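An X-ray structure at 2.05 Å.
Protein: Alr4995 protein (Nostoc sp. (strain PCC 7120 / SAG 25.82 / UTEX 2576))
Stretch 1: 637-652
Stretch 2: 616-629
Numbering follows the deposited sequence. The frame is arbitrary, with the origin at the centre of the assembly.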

# COMPACT_ATOMS: atom_id res chain seq x y z
N LEU B 637 -10.20 3.85 15.14
CA LEU B 637 -10.55 3.25 16.43
C LEU B 637 -11.98 3.57 16.85
O LEU B 637 -12.64 2.76 17.49
CB LEU B 637 -9.59 3.72 17.53
CG LEU B 637 -9.38 2.71 18.66
CD1 LEU B 637 -8.95 1.39 18.04
CD2 LEU B 637 -8.35 3.17 19.71
N HIS B 638 -12.45 4.76 16.51
CA HIS B 638 -13.80 5.15 16.89
C HIS B 638 -14.81 4.40 16.05
O HIS B 638 -15.89 4.05 16.53
CB HIS B 638 -13.97 6.66 16.77
CG HIS B 638 -13.02 7.42 17.63
ND1 HIS B 638 -13.32 7.78 18.93
CD2 HIS B 638 -11.75 7.82 17.41
CE1 HIS B 638 -12.28 8.40 19.46
NE2 HIS B 638 -11.31 8.44 18.56
N SER B 639 -14.46 4.14 14.80
CA SER B 639 -15.36 3.43 13.91
C SER B 639 -15.56 1.98 14.36
O SER B 639 -16.67 1.43 14.26
CB SER B 639 -14.84 3.49 12.47
OG SER B 639 -14.90 4.82 11.98
N ILE B 640 -14.49 1.36 14.86
CA ILE B 640 -14.57 -0.03 15.32
C ILE B 640 -15.42 -0.10 16.58
O ILE B 640 -16.27 -0.98 16.71
CB ILE B 640 -13.18 -0.64 15.60
CG1 ILE B 640 -12.40 -0.77 14.29
CG2 ILE B 640 -13.31 -2.01 16.26
CD1 ILE B 640 -10.94 -1.22 14.50
N GLY B 641 -15.19 0.85 17.48
CA GLY B 641 -15.94 0.92 18.72
C GLY B 641 -17.43 1.13 18.47
O GLY B 641 -18.27 0.44 19.06
N VAL B 642 -17.74 2.08 17.60
CA VAL B 642 -19.10 2.28 17.14
C VAL B 642 -19.65 1.00 16.49
O VAL B 642 -20.78 0.61 16.74
CB VAL B 642 -19.16 3.44 16.14
CG1 VAL B 642 -20.46 3.42 15.38
CG2 VAL B 642 -18.99 4.77 16.86
N GLY B 643 -18.85 0.36 15.65
CA GLY B 643 -19.28 -0.87 15.01
C GLY B 643 -19.68 -1.93 16.02
O GLY B 643 -20.77 -2.52 15.90
N ASN B 644 -18.82 -2.16 17.02
CA ASN B 644 -19.11 -3.13 18.09
C ASN B 644 -20.43 -2.81 18.76
O ASN B 644 -21.16 -3.70 19.16
CB ASN B 644 -18.04 -3.13 19.20
CG ASN B 644 -16.64 -3.41 18.69
OD1 ASN B 644 -16.45 -4.06 17.66
ND2 ASN B 644 -15.64 -2.89 19.41
N MSE B 645 -20.73 -1.53 18.89
CA MSE B 645 -21.91 -1.13 19.64
C MSE B 645 -23.19 -1.15 18.83
O MSE B 645 -24.26 -0.95 19.39
CB MSE B 645 -21.74 0.28 20.21
CG MSE B 645 -20.67 0.40 21.27
SE MSE B 645 -20.54 2.28 21.74
CE MSE B 645 -18.65 2.37 22.22
N THR B 646 -23.09 -1.38 17.52
CA THR B 646 -24.24 -1.17 16.63
C THR B 646 -24.92 -2.45 16.14
O THR B 646 -24.26 -3.31 15.56
CB THR B 646 -23.80 -0.37 15.38
OG1 THR B 646 -23.26 0.90 15.79
CG2 THR B 646 -24.99 -0.15 14.44
N PRO B 647 -26.25 -2.56 16.32
CA PRO B 647 -26.98 -3.75 15.86
C PRO B 647 -27.12 -3.82 14.34
O PRO B 647 -26.80 -2.84 13.67
CB PRO B 647 -28.36 -3.58 16.50
CG PRO B 647 -28.53 -2.12 16.60
CD PRO B 647 -27.15 -1.59 16.96
N ALA B 648 -27.61 -4.94 13.83
CA ALA B 648 -27.95 -5.04 12.41
C ALA B 648 -29.13 -4.12 12.07
O ALA B 648 -29.82 -3.61 12.96
CB ALA B 648 -28.29 -6.50 12.04
N GLY B 649 -29.36 -3.90 10.79
CA GLY B 649 -30.42 -2.99 10.37
C GLY B 649 -29.99 -1.53 10.38
O GLY B 649 -30.83 -0.63 10.25
N VAL B 650 -28.69 -1.28 10.58
CA VAL B 650 -28.15 0.07 10.50
C VAL B 650 -27.21 0.13 9.31
O VAL B 650 -26.30 -0.69 9.18
CB VAL B 650 -27.40 0.47 11.78
CG1 VAL B 650 -26.85 1.91 11.66
CG2 VAL B 650 -28.31 0.34 12.99
N LYS B 651 -27.47 1.06 8.40
CA LYS B 651 -26.60 1.24 7.24
C LYS B 651 -25.25 1.81 7.68
O LYS B 651 -25.18 2.82 8.37
CB LYS B 651 -27.27 2.14 6.20
CG LYS B 651 -28.62 1.60 5.73
CD LYS B 651 -29.35 2.60 4.85
CE LYS B 651 -30.51 1.96 4.12
NZ LYS B 651 -31.05 2.92 3.12
N MSE B 652 -24.19 1.11 7.30
CA MSE B 652 -22.83 1.47 7.68
C MSE B 652 -22.06 1.91 6.45
O MSE B 652 -21.92 1.15 5.50
CB MSE B 652 -22.14 0.27 8.34
CG MSE B 652 -23.03 -0.46 9.31
SE MSE B 652 -23.11 0.48 10.99
CE MSE B 652 -21.50 -0.31 11.76
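Stretch 2, residues 616-629: AQEEYAKHLEGAEM

Two segments that each pass from helix to strand can pack twice, once through side chains and once through backbone, and residues 616-629 and 637-652 of Alr4995 illustrate the principle. Stretch 2 opens within a helix already under way, whose axis comes within 10.2 Å of that of the helix that opens stretch 1 at a signed crossing angle of -63°. A type II turn from L624 to A627 then redirects the chain, with G626 at a positive phi that calls for glycine, and M629 enters a strand running parallel to K651.

The helical contact is chiefly apolar. Selenomethionine M645 is a knob in the hole formed by Q617, Y620, A621 and L624; its SE lies 3.6 Å from CB of Y620, and its CB is 3.8 Å from CD1 of L624. V642 extends this surface, placing CG2 3.9 Å from CD2 of Y620 and CG1 4.0 Å from CD1 of L624.

Polar contact is sparing. H638 ND1 donates to Y620 OH at 2.7 Å, near the planes of both rings.

Beyond the turn the backbone takes over: K651 N donates to E628 O at 3.0 Å, and M629 CA makes a CA-H...O contact with K651 O at 3.2 Å. The bridged side chains share one sheet face, and K651 CD lies 3.5 Å from M629 CE.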

# COMPACT_ATOMS: atom_id res chain seq x y z
N ALA B 616 -17.36 7.31 28.37
CA ALA B 616 -17.34 7.57 26.93
C ALA B 616 -18.09 6.50 26.16
O ALA B 616 -18.83 6.80 25.23
CB ALA B 616 -15.89 7.69 26.40
N GLN B 617 -17.91 5.24 26.54
CA GLN B 617 -18.60 4.17 25.82
C GLN B 617 -20.10 4.26 26.04
O GLN B 617 -20.90 4.01 25.14
CB GLN B 617 -18.08 2.79 26.26
CG GLN B 617 -16.75 2.43 25.61
CD GLN B 617 -16.22 1.06 26.04
OE1 GLN B 617 -16.73 0.44 26.99
NE2 GLN B 617 -15.20 0.57 25.34
N GLU B 618 -20.48 4.65 27.25
CA GLU B 618 -21.89 4.85 27.57
C GLU B 618 -22.50 5.99 26.77
O GLU B 618 -23.63 5.90 26.28
CB GLU B 618 -22.05 5.11 29.07
CG GLU B 618 -23.45 5.56 29.45
CD GLU B 618 -23.51 6.17 30.85
OE1 GLU B 618 -22.57 6.93 31.23
OE2 GLU B 618 -24.50 5.90 31.56
N GLU B 619 -21.76 7.09 26.64
CA GLU B 619 -22.24 8.25 25.89
C GLU B 619 -22.35 7.94 24.39
O GLU B 619 -23.30 8.37 23.73
CB GLU B 619 -21.32 9.46 26.12
CG GLU B 619 -21.36 9.98 27.56
CD GLU B 619 -20.20 10.93 27.88
OE1 GLU B 619 -19.57 11.45 26.94
OE2 GLU B 619 -19.92 11.18 29.08
N TYR B 620 -21.37 7.20 23.85
CA TYR B 620 -21.45 6.73 22.46
C TYR B 620 -22.72 5.89 22.25
O TYR B 620 -23.49 6.11 21.32
CB TYR B 620 -20.22 5.90 22.08
CG TYR B 620 -19.03 6.67 21.49
CD1 TYR B 620 -18.64 7.92 21.99
CD2 TYR B 620 -18.29 6.12 20.45
CE1 TYR B 620 -17.55 8.62 21.44
CE2 TYR B 620 -17.20 6.79 19.91
CZ TYR B 620 -16.83 8.04 20.40
OH TYR B 620 -15.75 8.69 19.84
N ALA B 621 -22.90 4.91 23.13
CA ALA B 621 -23.99 3.96 23.01
C ALA B 621 -25.33 4.68 23.05
O ALA B 621 -26.25 4.33 22.33
CB ALA B 621 -23.92 2.91 24.11
N LYS B 622 -25.42 5.71 23.89
CA LYS B 622 -26.64 6.48 24.01
C LYS B 622 -26.97 7.22 22.71
O LYS B 622 -28.11 7.18 22.22
CB LYS B 622 -26.55 7.47 25.17
CG LYS B 622 -27.84 8.24 25.40
CD LYS B 622 -27.71 9.20 26.59
CE LYS B 622 -26.75 10.35 26.30
NZ LYS B 622 -27.29 11.30 25.28
N HIS B 623 -25.99 7.90 22.13
CA HIS B 623 -26.26 8.64 20.90
C HIS B 623 -26.46 7.72 19.71
O HIS B 623 -27.04 8.11 18.71
CB HIS B 623 -25.15 9.64 20.64
CG HIS B 623 -25.15 10.77 21.60
ND1 HIS B 623 -26.17 11.70 21.66
CD2 HIS B 623 -24.28 11.11 22.58
CE1 HIS B 623 -25.92 12.57 22.62
NE2 HIS B 623 -24.77 12.23 23.19
N LEU B 624 -25.98 6.48 19.81
CA LEU B 624 -26.18 5.53 18.73
C LEU B 624 -27.62 4.98 18.69
O LEU B 624 -28.07 4.49 17.66
CB LEU B 624 -25.19 4.38 18.86
CG LEU B 624 -23.75 4.71 18.43
CD1 LEU B 624 -22.85 3.50 18.60
CD2 LEU B 624 -23.74 5.18 16.99
N GLU B 625 -28.35 5.08 19.80
CA GLU B 625 -29.73 4.58 19.86
C GLU B 625 -30.60 5.24 18.80
O GLU B 625 -30.59 6.46 18.67
CB GLU B 625 -30.33 4.82 21.25
CG GLU B 625 -29.70 3.97 22.35
CD GLU B 625 -30.25 4.27 23.74
OE1 GLU B 625 -31.13 5.15 23.89
OE2 GLU B 625 -29.79 3.60 24.70
N GLY B 626 -31.32 4.43 18.02
CA GLY B 626 -32.19 4.95 16.97
C GLY B 626 -31.53 5.28 15.64
O GLY B 626 -32.20 5.68 14.69
N ALA B 627 -30.21 5.12 15.56
CA ALA B 627 -29.48 5.42 14.32
C ALA B 627 -29.93 4.55 13.14
O ALA B 627 -30.05 3.34 13.29
CB ALA B 627 -27.96 5.26 14.54
N GLU B 628 -30.15 5.17 11.98
CA GLU B 628 -30.49 4.45 10.76
C GLU B 628 -29.28 4.34 9.85
O GLU B 628 -29.16 3.44 9.02
CB GLU B 628 -31.63 5.15 10.01
CG GLU B 628 -33.00 5.08 10.70
CD GLU B 628 -34.11 5.70 9.85
OE1 GLU B 628 -34.02 5.68 8.59
OE2 GLU B 628 -35.09 6.22 10.44
N MSE B 629 -28.36 5.29 10.00
CA MSE B 629 -27.14 5.25 9.25
C MSE B 629 -26.00 5.78 10.08
O MSE B 629 -26.17 6.73 10.84
CB MSE B 629 -27.26 6.06 7.96
CG MSE B 629 -25.96 6.13 7.16
SE MSE B 629 -26.19 6.88 5.37
CE MSE B 629 -27.31 5.48 4.63